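Local coordinates for protein mitochondrial enolase superfamily member 1 (Homo sapiens, PDB 4A35) that catalyses the magnesium-dependent dehydration of L-fuconate to 2-keto-3-deoxy-L-fuconate, a step in the breakdown of L-fucose, at residues A[151-156]-A[160-165]; A[91-96]-A[336-341]; A[200-205]-A[235-240]; A[26-31]-A[224-229]. All coordinates share one frame; numbering follows the deposited sequence.

In the fold
Contacts 1 and 2 lie on one side of the chain's centre, 3 and 4 on the other. Contacts 1 and 2 touch, through a salt bridge between Asp152 and Arg94 among other pairs, and both are buried: contact 1 packs a phenylalanine against the start of a helix, contact 2 a tyrosine of the N-terminal domain against a barrel-domain helix. Contact 3 packs on helix 228-242, mainly with aliphatic side chains and a carboxylate at its rim, partly buried on the barrel's outside. Contact 4, in the turn leading into that helix, is small but buried and bridged by water, and joins a probable substrate-binding loop to the barrel. Contacts 1 and 4 also meet the second subunit.

Contact 1 of 4, residues A[151-156]-A[160-165]; sequences IDFRYI and LTEEDA. With EDO (1,2-ethanediol), chain J.
The ring of Phe153 lies against the first turn of helix 162-171, with a different partner on each side. Over one face comes Glu162 CG, a CH-pi contact 3.9 Å from the ring centroid, displaced toward the CD1-CE1 rim; Ile151 CG2 of its own segment covers the opposite face. Glu162 is modelled in two conformers, and its contact is described for one of them. At the ring's edge sit Ala165 CB, 3.7 Å from Phe153 CZ, and the carbonyl oxygen Leu160 O, 3.4 Å from Phe153 CD2. Leu160 and Ile156 run alongside each other in the same direction. With CG anti to the backbone N (chi1 -178°), Leu160 brings CD2 to 3.8 Å from Phe153 CE2 and within reach of Ile156 CD1. Leu160 N also donates to Ile156 O at 2.8 Å, closing the turn between the segments. A capping box starts the helix: Asp164 N gives to Thr161 OG1, and Thr161 N to Asp164 OD2, which also accepts from an ethanediol. Replacing Phe153 by an alanine would probably leave Glu162 CG and Ala165 CB without their aromatic partner and open a gap beside Leu160. Helix 335-348 adds Leu344 against Leu160 and Ile151, helix 89-97 brings Arg90 to Phe153, and helix 311-319 sets Arg311 against Ile156.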
# COMPACT_ATOMS: atom_id res chain seq x y z
N ILE A 151 -18.74 -4.22 10.00
CA ILE A 151 -18.09 -3.93 8.73
C ILE A 151 -18.12 -2.47 8.31
O ILE A 151 -19.17 -1.83 8.32
CB ILE A 151 -18.73 -4.81 7.61
CG1 ILE A 151 -18.59 -6.34 7.89
CG2 ILE A 151 -18.17 -4.43 6.23
CD1 ILE A 151 -19.63 -7.15 7.08
N ASP A 152 -16.94 -1.96 7.89
CA ASP A 152 -16.84 -0.64 7.29
C ASP A 152 -17.11 -0.75 5.78
O ASP A 152 -16.33 -1.37 5.08
CB ASP A 152 -15.43 -0.02 7.57
CG ASP A 152 -15.35 1.49 7.31
OD1 ASP A 152 -16.29 2.05 6.65
OD2 ASP A 152 -14.40 2.11 7.79
N PHE A 153 -18.19 -0.08 5.27
CA PHE A 153 -18.60 -0.10 3.87
C PHE A 153 -18.03 1.09 3.09
O PHE A 153 -18.33 1.20 1.90
CB PHE A 153 -20.13 -0.13 3.72
CG PHE A 153 -20.72 -1.46 4.15
CD1 PHE A 153 -20.97 -1.73 5.50
CD2 PHE A 153 -21.02 -2.44 3.21
CE1 PHE A 153 -21.54 -2.94 5.89
CE2 PHE A 153 -21.62 -3.65 3.60
CZ PHE A 153 -21.85 -3.90 4.93
N ARG A 154 -17.21 1.94 3.73
CA ARG A 154 -16.65 3.06 2.96
C ARG A 154 -15.96 2.56 1.67
O ARG A 154 -15.23 1.58 1.70
CB ARG A 154 -15.71 3.96 3.80
CG ARG A 154 -15.22 5.17 3.00
CD ARG A 154 -14.66 6.33 3.90
NE ARG A 154 -13.42 5.92 4.56
CZ ARG A 154 -12.69 6.70 5.37
NH1 ARG A 154 -13.11 7.93 5.68
NH2 ARG A 154 -11.56 6.23 5.92
N TYR A 155 -16.19 3.27 0.56
CA TYR A 155 -15.61 3.02 -0.78
C TYR A 155 -16.16 1.76 -1.47
O TYR A 155 -15.69 1.44 -2.56
CB TYR A 155 -14.09 2.95 -0.76
CG TYR A 155 -13.42 4.14 -0.09
CD1 TYR A 155 -13.82 5.45 -0.37
CD2 TYR A 155 -12.41 3.95 0.84
CE1 TYR A 155 -13.19 6.55 0.24
CE2 TYR A 155 -11.75 5.03 1.45
CZ TYR A 155 -12.13 6.33 1.12
OH TYR A 155 -11.49 7.41 1.72
N ILE A 156 -17.13 1.04 -0.86
CA ILE A 156 -17.71 -0.13 -1.53
C ILE A 156 -19.26 -0.06 -1.61
O ILE A 156 -19.86 -0.95 -2.24
CB ILE A 156 -17.27 -1.51 -0.94
CG1 ILE A 156 -17.87 -1.76 0.49
CG2 ILE A 156 -15.73 -1.68 -0.97
CD1 ILE A 156 -17.66 -3.21 1.09
N LEU A 160 -21.91 -2.74 -3.02
CA LEU A 160 -22.46 -3.50 -1.87
C LEU A 160 -22.83 -2.55 -0.75
O LEU A 160 -21.96 -2.08 0.01
CB LEU A 160 -21.43 -4.56 -1.38
CG LEU A 160 -21.88 -5.48 -0.22
CD1 LEU A 160 -22.64 -6.75 -0.75
CD2 LEU A 160 -20.65 -5.90 0.64
N THR A 161 -24.13 -2.23 -0.68
CA THR A 161 -24.66 -1.42 0.42
C THR A 161 -24.85 -2.32 1.65
O THR A 161 -24.75 -3.56 1.55
CB THR A 161 -26.01 -0.77 0.02
OG1 THR A 161 -26.99 -1.82 -0.17
CG2 THR A 161 -25.91 0.11 -1.25
N GLU A 162 -25.12 -1.70 2.80
CA GLU A 162 -25.44 -2.43 4.03
C GLU A 162 -26.66 -3.32 3.78
O GLU A 162 -26.69 -4.47 4.20
CB GLU A 162 -25.71 -1.46 5.18
CG GLU A 162 -24.46 -0.76 5.69
CD GLU A 162 -24.68 0.22 6.83
OE1 GLU A 162 -25.46 -0.11 7.75
OE2 GLU A 162 -24.05 1.31 6.81
N GLU A 163 -27.68 -2.78 3.07
CA GLU A 163 -28.92 -3.46 2.70
C GLU A 163 -28.58 -4.71 1.81
O GLU A 163 -29.13 -5.79 2.01
CB GLU A 163 -29.84 -2.46 1.97
CG GLU A 163 -30.25 -1.23 2.80
CD GLU A 163 -29.24 -0.17 3.24
OE1 GLU A 163 -28.22 0.05 2.54
OE2 GLU A 163 -29.50 0.47 4.28
N ASP A 164 -27.69 -4.54 0.83
CA ASP A 164 -27.27 -5.65 -0.07
C ASP A 164 -26.63 -6.77 0.74
O ASP A 164 -26.86 -7.94 0.44
CB ASP A 164 -26.23 -5.21 -1.11
CG ASP A 164 -26.69 -4.25 -2.17
OD1 ASP A 164 -27.90 -4.28 -2.51
OD2 ASP A 164 -25.86 -3.47 -2.65
N ALA A 165 -25.77 -6.39 1.73
CA ALA A 165 -25.06 -7.32 2.62
C ALA A 165 -26.09 -8.09 3.45
O ALA A 165 -26.00 -9.31 3.57
CB ALA A 165 -24.11 -6.54 3.54
C1 EDO J . -25.41 -1.03 -5.24
O1 EDO J . -26.32 -1.94 -4.66
C2 EDO J . -25.62 -1.07 -6.77
O2 EDO J . -25.59 -2.44 -7.18

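Contact 2 of 4, residues A[91-96]-A[336-341]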
# COMPACT_ATOMS: atom_id res chain seq x y z
N GLY A 91 -16.96 1.33 13.90
CA GLY A 91 -16.34 2.52 14.49
C GLY A 91 -14.90 2.28 14.89
O GLY A 91 -14.01 3.08 14.57
N PHE A 92 -14.65 1.14 15.59
CA PHE A 92 -13.28 0.79 16.03
C PHE A 92 -12.37 0.53 14.81
O PHE A 92 -11.22 1.01 14.75
CB PHE A 92 -13.33 -0.44 16.94
CG PHE A 92 -11.98 -0.82 17.49
CD1 PHE A 92 -11.34 -0.01 18.43
CD2 PHE A 92 -11.34 -1.97 17.06
CE1 PHE A 92 -10.12 -0.38 18.98
CE2 PHE A 92 -10.10 -2.35 17.61
CZ PHE A 92 -9.50 -1.54 18.55
N TYR A 93 -12.92 -0.20 13.80
CA TYR A 93 -12.23 -0.45 12.54
C TYR A 93 -11.81 0.89 11.88
O TYR A 93 -10.64 1.07 11.51
CB TYR A 93 -13.14 -1.26 11.60
CG TYR A 93 -12.42 -1.67 10.33
CD1 TYR A 93 -12.38 -0.82 9.22
CD2 TYR A 93 -11.68 -2.86 10.28
CE1 TYR A 93 -11.70 -1.19 8.06
CE2 TYR A 93 -10.95 -3.21 9.15
CZ TYR A 93 -10.95 -2.36 8.04
OH TYR A 93 -10.21 -2.71 6.94
N ARG A 94 -12.76 1.87 11.80
CA ARG A 94 -12.47 3.18 11.21
C ARG A 94 -11.37 3.94 12.03
O ARG A 94 -10.55 4.63 11.44
CB ARG A 94 -13.77 4.02 11.13
CG ARG A 94 -13.62 5.41 10.52
CD ARG A 94 -13.34 5.38 9.01
NE ARG A 94 -14.46 4.82 8.25
CZ ARG A 94 -15.54 5.51 7.90
NH1 ARG A 94 -15.64 6.80 8.22
NH2 ARG A 94 -16.51 4.93 7.22
N GLN A 95 -11.36 3.81 13.35
CA GLN A 95 -10.34 4.53 14.14
C GLN A 95 -8.92 3.96 13.88
O GLN A 95 -7.97 4.74 13.71
CB GLN A 95 -10.67 4.53 15.63
CG GLN A 95 -9.66 5.31 16.46
CD GLN A 95 -9.42 6.79 16.11
OE1 GLN A 95 -8.67 7.17 15.14
NE2 GLN A 95 -9.85 7.63 17.07
N LEU A 96 -8.81 2.62 13.76
CA LEU A 96 -7.52 2.00 13.45
C LEU A 96 -7.04 2.31 12.03
O LEU A 96 -5.83 2.51 11.83
CB LEU A 96 -7.57 0.47 13.59
CG LEU A 96 -7.73 -0.10 15.01
CD1 LEU A 96 -7.44 -1.60 15.01
CD2 LEU A 96 -6.81 0.58 16.01
N VAL A 336 -10.91 -9.97 10.31
CA VAL A 336 -12.20 -10.56 10.02
C VAL A 336 -13.13 -9.50 9.38
O VAL A 336 -13.79 -9.79 8.36
CB VAL A 336 -12.79 -11.21 11.32
CG1 VAL A 336 -14.20 -11.77 11.05
CG2 VAL A 336 -11.86 -12.33 11.82
N ASN A 337 -13.09 -8.26 9.89
CA ASN A 337 -14.00 -7.19 9.42
C ASN A 337 -13.91 -6.98 7.91
O ASN A 337 -14.91 -7.07 7.23
CB ASN A 337 -13.74 -5.87 10.13
CG ASN A 337 -13.56 -6.03 11.63
OD1 ASN A 337 -12.58 -6.60 12.09
ND2 ASN A 337 -14.49 -5.52 12.42
N GLU A 338 -12.71 -6.73 7.40
CA GLU A 338 -12.55 -6.48 5.99
C GLU A 338 -12.72 -7.76 5.17
O GLU A 338 -13.29 -7.70 4.07
CB GLU A 338 -11.22 -5.83 5.71
CG GLU A 338 -11.22 -5.24 4.30
CD GLU A 338 -10.05 -4.32 4.00
OE1 GLU A 338 -8.92 -4.62 4.45
OE2 GLU A 338 -10.26 -3.33 3.27
N ASN A 339 -12.21 -8.94 5.67
CA ASN A 339 -12.44 -10.20 4.96
C ASN A 339 -13.96 -10.45 4.77
O ASN A 339 -14.34 -10.93 3.70
CB ASN A 339 -11.84 -11.38 5.72
CG ASN A 339 -10.43 -11.64 5.24
OD1 ASN A 339 -10.21 -12.19 4.17
ND2 ASN A 339 -9.46 -11.11 5.97
N LEU A 340 -14.80 -10.13 5.78
CA LEU A 340 -16.27 -10.31 5.65
C LEU A 340 -16.82 -9.49 4.48
O LEU A 340 -17.61 -10.01 3.69
CB LEU A 340 -17.02 -9.89 6.93
CG LEU A 340 -16.86 -10.84 8.13
CD1 LEU A 340 -17.39 -10.16 9.41
CD2 LEU A 340 -17.59 -12.15 7.86
N SER A 341 -16.35 -8.23 4.36
CA SER A 341 -16.81 -7.32 3.27
C SER A 341 -16.41 -7.89 1.89
O SER A 341 -17.19 -7.78 0.94
CB SER A 341 -16.24 -5.91 3.45
OG SER A 341 -14.86 -5.73 3.15
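Tyr93 reaches from helix 89-97 across to helix 335-348 and meets Asn337 and Glu338 in turn. Its CB points at the opposing helix, and a chi1 of -174° swings CG away from the backbone N, sending the ring out into the space between the two backbones. The ring atom CD2 comes first, 3.7 Å from Asn337 CB and 3.9 Å from Asn337 CG. One atom further, Tyr93 CE2 is still 4.0 Å from that same Asn337 CB. The ring and the Asn337 side chain run antiparallel alongside each other, the amide plane turned 35° from the ring, and the amide finds its polar partners in Cys150 O and Trp124 NE1. At CZ the neighbour changes to Glu338, whose CB is 4.2 Å away. The hydroxyl then rests alongside the glutamate chain, with Tyr93 OH 3.5 Å from Glu338 CB and 3.4 Å from Glu338 CD. This is packing: the carboxylate, its plane 67° from the ring, forms a salt bridge to Arg311 and accepts from Gly334 N and His113 NE2, whereas the tyrosine hydroxyl bonds to Glu108. A leucine in place of Tyr93 would probably leave Glu108 without that hydroxyl and open a gap along Glu338. The contact thus joins the N-terminal domain to an outer helix of the barrel domain, with His113 and Leu120 of helix 110-131 and Arg311 of helix 311-319 also packed against Tyr93.

Contact 3 of 4, residues A[200-205]-A[235-240]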
# COMPACT_ATOMS: atom_id res chain seq x y z
N TYR A 200 13.80 -27.89 -6.00
CA TYR A 200 13.77 -29.33 -5.82
C TYR A 200 14.36 -30.08 -7.02
O TYR A 200 13.99 -29.79 -8.17
CB TYR A 200 12.32 -29.83 -5.62
CG TYR A 200 11.58 -29.33 -4.41
CD1 TYR A 200 12.22 -29.23 -3.16
CD2 TYR A 200 10.22 -29.07 -4.46
CE1 TYR A 200 11.52 -28.82 -2.03
CE2 TYR A 200 9.51 -28.67 -3.33
CZ TYR A 200 10.16 -28.53 -2.12
OH TYR A 200 9.45 -28.15 -1.02
N SER A 201 15.19 -31.08 -6.74
CA SER A 201 15.66 -31.99 -7.79
C SER A 201 14.44 -32.80 -8.31
O SER A 201 13.40 -32.82 -7.65
CB SER A 201 16.73 -32.93 -7.24
OG SER A 201 16.13 -33.86 -6.34
N ASP A 202 14.59 -33.51 -9.44
CA ASP A 202 13.54 -34.38 -9.98
C ASP A 202 13.12 -35.43 -8.96
O ASP A 202 11.93 -35.60 -8.68
CB ASP A 202 14.05 -35.09 -11.25
CG ASP A 202 14.04 -34.27 -12.53
OD1 ASP A 202 13.90 -33.02 -12.44
OD2 ASP A 202 14.18 -34.87 -13.62
N ASP A 203 14.10 -36.14 -8.39
CA ASP A 203 13.89 -37.17 -7.37
C ASP A 203 13.15 -36.61 -6.17
O ASP A 203 12.15 -37.20 -5.75
CB ASP A 203 15.23 -37.77 -6.94
CG ASP A 203 15.83 -38.74 -7.95
OD1 ASP A 203 15.07 -39.22 -8.84
OD2 ASP A 203 17.03 -39.06 -7.82
N THR A 204 13.60 -35.46 -5.64
CA THR A 204 12.92 -34.84 -4.48
C THR A 204 11.44 -34.54 -4.80
O THR A 204 10.54 -34.83 -3.99
CB THR A 204 13.63 -33.54 -4.08
OG1 THR A 204 14.92 -33.86 -3.59
CG2 THR A 204 12.86 -32.77 -3.03
N LEU A 205 11.21 -33.93 -5.97
CA LEU A 205 9.85 -33.56 -6.35
C LEU A 205 8.98 -34.83 -6.53
O LEU A 205 7.82 -34.82 -6.10
CB LEU A 205 9.86 -32.70 -7.62
CG LEU A 205 8.51 -32.25 -8.16
CD1 LEU A 205 7.71 -31.51 -7.11
CD2 LEU A 205 8.72 -31.41 -9.42
N CYS A 235 6.42 -29.07 -13.92
CA CYS A 235 5.01 -29.30 -14.25
C CYS A 235 4.86 -30.67 -14.89
O CYS A 235 3.92 -31.38 -14.56
CB CYS A 235 4.47 -28.19 -15.15
SG CYS A 235 4.22 -26.62 -14.30
N GLN A 236 5.82 -31.08 -15.74
CA GLN A 236 5.82 -32.42 -16.37
C GLN A 236 5.87 -33.52 -15.29
O GLN A 236 5.04 -34.45 -15.32
CB GLN A 236 6.99 -32.59 -17.35
CG GLN A 236 6.88 -33.87 -18.22
CD GLN A 236 5.67 -33.82 -19.12
OE1 GLN A 236 5.55 -32.96 -19.97
NE2 GLN A 236 4.71 -34.68 -18.89
N ILE A 237 6.76 -33.39 -14.33
CA ILE A 237 6.89 -34.37 -13.24
C ILE A 237 5.58 -34.45 -12.45
O ILE A 237 5.08 -35.55 -12.21
CB ILE A 237 8.11 -34.06 -12.33
CG1 ILE A 237 9.43 -34.40 -13.06
CG2 ILE A 237 8.01 -34.80 -10.96
CD1 ILE A 237 10.62 -33.70 -12.56
N ILE A 238 5.00 -33.30 -12.05
CA ILE A 238 3.79 -33.34 -11.23
C ILE A 238 2.63 -33.94 -12.04
O ILE A 238 1.96 -34.84 -11.55
CB ILE A 238 3.45 -31.95 -10.65
CG1 ILE A 238 4.60 -31.48 -9.69
CG2 ILE A 238 2.10 -31.98 -9.91
CD1 ILE A 238 4.45 -29.92 -9.29
N ARG A 239 2.39 -33.43 -13.25
CA ARG A 239 1.29 -33.89 -14.10
C ARG A 239 1.41 -35.41 -14.40
O ARG A 239 0.37 -36.08 -14.36
CB ARG A 239 1.17 -33.01 -15.37
CG ARG A 239 -0.05 -33.28 -16.26
CD ARG A 239 -1.36 -33.36 -15.50
NE ARG A 239 -2.07 -32.09 -15.47
CZ ARG A 239 -3.17 -31.89 -14.76
NH1 ARG A 239 -3.64 -32.85 -13.97
NH2 ARG A 239 -3.80 -30.72 -14.82
N ASP A 240 2.63 -35.96 -14.57
CA ASP A 240 2.85 -37.40 -14.77
C ASP A 240 2.59 -38.21 -13.49
O ASP A 240 2.17 -39.37 -13.60
CB ASP A 240 4.29 -37.68 -15.24
CG ASP A 240 4.62 -37.24 -16.67
OD1 ASP A 240 3.66 -36.92 -17.45
OD2 ASP A 240 5.82 -37.16 -16.99
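Leu205 faces helix 228-242 and makes the apolar part of this contact with both its methyls. Its chi1 of 179° carries CG away from the backbone N and out to the neighbouring helix, where the two branches part. Leu205 CD2 lies 3.8 Å from Ile237 CG2, the side chains crossing obliquely, while Leu205 CD1 packs at 4.0 Å against Ile238 CG1, here nearly perpendicular. One leucine is thereby fitted against two consecutive isoleucines, and Ile238 carries the packing inward to Leu248 and Val222. Those two belong to strands 247-251 and 219-223 of the barrel. Helices 202-214 and 228-242 flank strand 219-223 in sequence and pack together on the outside of the modified TIM barrel of the enolase superfamily. Strand 219-223 itself ends in Lys223, the probable proton donor/acceptor.

A second kind of contact sets a polar group against a methyl. Asp202 crosses Ile237 at about a right angle, with Asp202 OD1 3.4 Å from Ile237 CD1 and Asp202 CG 3.5 Å from the same methyl. The carboxylate has its charged partner in Arg233, one turn before Ile237, which forms a salt bridge to OD1 and also bonds to Tyr200 O.

No hydrogen bond joins residues of the two segments; the side-chain bonds here are local. At the N-cap of helix 202-214, Ser201 OG and Thr204 OG1 are bonded at 3.0 Å. On helix 228-242, Gln236 NE2 donates to Asp240 OD1 at 2.9 Å, meeting the carboxylate on its syn side but 35° out of its plane.

Contact 4 of 4, residues A[26-31]-A[224-229]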
# COMPACT_ATOMS: atom_id res chain seq x y z
N ALA A 26 10.50 -21.55 -1.27
CA ALA A 26 10.99 -20.62 -2.30
C ALA A 26 10.01 -20.49 -3.46
O ALA A 26 9.49 -21.51 -3.95
CB ALA A 26 12.32 -21.08 -2.85
N ASP A 27 9.77 -19.26 -3.93
CA ASP A 27 8.96 -19.08 -5.14
C ASP A 27 9.80 -18.23 -6.10
O ASP A 27 10.97 -17.93 -5.79
CB ASP A 27 7.55 -18.52 -4.84
CG ASP A 27 7.50 -17.12 -4.26
OD1 ASP A 27 8.07 -16.18 -4.89
OD2 ASP A 27 6.82 -16.93 -3.27
N ALA A 28 9.26 -17.88 -7.28
CA ALA A 28 10.02 -17.13 -8.29
C ALA A 28 10.36 -15.68 -7.85
O ALA A 28 11.29 -15.06 -8.40
CB ALA A 28 9.26 -17.11 -9.59
N MET A 29 9.53 -15.10 -6.95
CA MET A 29 9.69 -13.73 -6.48
C MET A 29 10.42 -13.67 -5.11
O MET A 29 11.34 -12.86 -4.94
CB MET A 29 8.31 -13.05 -6.42
CG MET A 29 8.39 -11.55 -6.12
SD MET A 29 9.14 -10.56 -7.46
CE MET A 29 7.65 -10.25 -8.48
N HIS A 30 9.94 -14.45 -4.14
CA HIS A 30 10.49 -14.57 -2.77
C HIS A 30 11.33 -15.87 -2.72
O HIS A 30 10.80 -16.96 -2.56
CB HIS A 30 9.34 -14.56 -1.75
CG HIS A 30 8.27 -13.56 -2.10
ND1 HIS A 30 7.14 -13.94 -2.82
CD2 HIS A 30 8.25 -12.23 -1.92
CE1 HIS A 30 6.41 -12.84 -2.97
NE2 HIS A 30 7.04 -11.77 -2.47
N THR A 31 12.61 -15.75 -3.02
CA THR A 31 13.46 -16.92 -3.22
C THR A 31 14.06 -17.46 -1.89
O THR A 31 14.71 -18.50 -1.94
CB THR A 31 14.60 -16.61 -4.22
OG1 THR A 31 15.59 -15.82 -3.57
CG2 THR A 31 14.10 -15.96 -5.56
N VAL A 224 5.69 -21.17 -10.45
CA VAL A 224 6.25 -20.92 -11.79
C VAL A 224 6.73 -19.47 -11.89
O VAL A 224 6.49 -18.67 -10.96
CB VAL A 224 5.19 -21.23 -12.92
CG1 VAL A 224 4.72 -22.71 -12.87
CG2 VAL A 224 4.01 -20.25 -12.87
N GLY A 225 7.37 -19.13 -13.01
CA GLY A 225 7.67 -17.75 -13.35
C GLY A 225 9.08 -17.19 -13.31
O GLY A 225 9.24 -16.02 -13.64
N ALA A 226 10.08 -17.98 -12.89
CA ALA A 226 11.47 -17.50 -12.88
C ALA A 226 12.19 -18.01 -14.11
O ALA A 226 13.06 -17.32 -14.66
CB ALA A 226 12.19 -17.99 -11.61
N ASP A 227 11.87 -19.25 -14.52
CA ASP A 227 12.58 -19.93 -15.59
C ASP A 227 11.63 -20.91 -16.27
O ASP A 227 11.19 -21.87 -15.65
CB ASP A 227 13.83 -20.67 -15.01
CG ASP A 227 14.68 -21.30 -16.11
OD1 ASP A 227 14.20 -22.28 -16.75
OD2 ASP A 227 15.75 -20.75 -16.42
N LEU A 228 11.30 -20.62 -17.53
CA LEU A 228 10.32 -21.41 -18.28
C LEU A 228 10.70 -22.89 -18.38
O LEU A 228 9.82 -23.72 -18.18
CB LEU A 228 10.14 -20.82 -19.70
CG LEU A 228 9.12 -21.49 -20.60
CD1 LEU A 228 7.74 -21.55 -19.95
CD2 LEU A 228 9.08 -20.80 -21.94
N GLN A 229 11.95 -23.21 -18.75
CA GLN A 229 12.39 -24.61 -18.88
C GLN A 229 12.25 -25.35 -17.54
O GLN A 229 11.75 -26.48 -17.53
CB GLN A 229 13.83 -24.71 -19.41
CG GLN A 229 13.97 -24.34 -20.92
CD GLN A 229 12.76 -24.65 -21.80
OE1 GLN A 229 12.09 -23.73 -22.32
NE2 GLN A 229 12.43 -25.93 -21.95
O HOH W 1 6.34 -18.48 -8.05
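Segment 26-31 is consistent with the capping loop that the N-terminal domain of enolase-superfamily enzymes lays over the barrel mouth, and its Ala28 meets the turn after strand 219-223; Ala26 and Asp27 probably bind substrate. On the loop's side a single methyl does the touching. Ala28 CB points into that turn, lying 3.5 Å from Val224 O, 3.5 Å from Ala226 N and 3.7 Å from Ala226 CB. Between them Gly225 passes close by: a CB there would point at Ala28 and, at a phi of 109°, also collide with the carbonyl oxygen of the residue before; lacking one lets the backbone take this shape. A water bridges the backbones, accepting from Ala28 N at 3.1 Å and lying 2.9 Å from Val224 O, to which it can donate. Asp27 OD1 accepts from Met29 N, an Asx turn, and also from His30 N, extending it to an Asx motif. Asp27 OD2 offers its syn lone pair to His30 ND1 at 3.0 Å, the acceptor lying in the ring plane; this bond is likely to fix the rotation of the imidazole. His30 NE2 in turn bonds to Arg103 of the second subunit, whose Trp104 meets the ring edge-to-face. On the barrel side Val224 pairs through its backbone with Asp251, a magnesium ligand, and packs on Leu268 of helix 258-268, while Asp227 caps the start of helix 228-242.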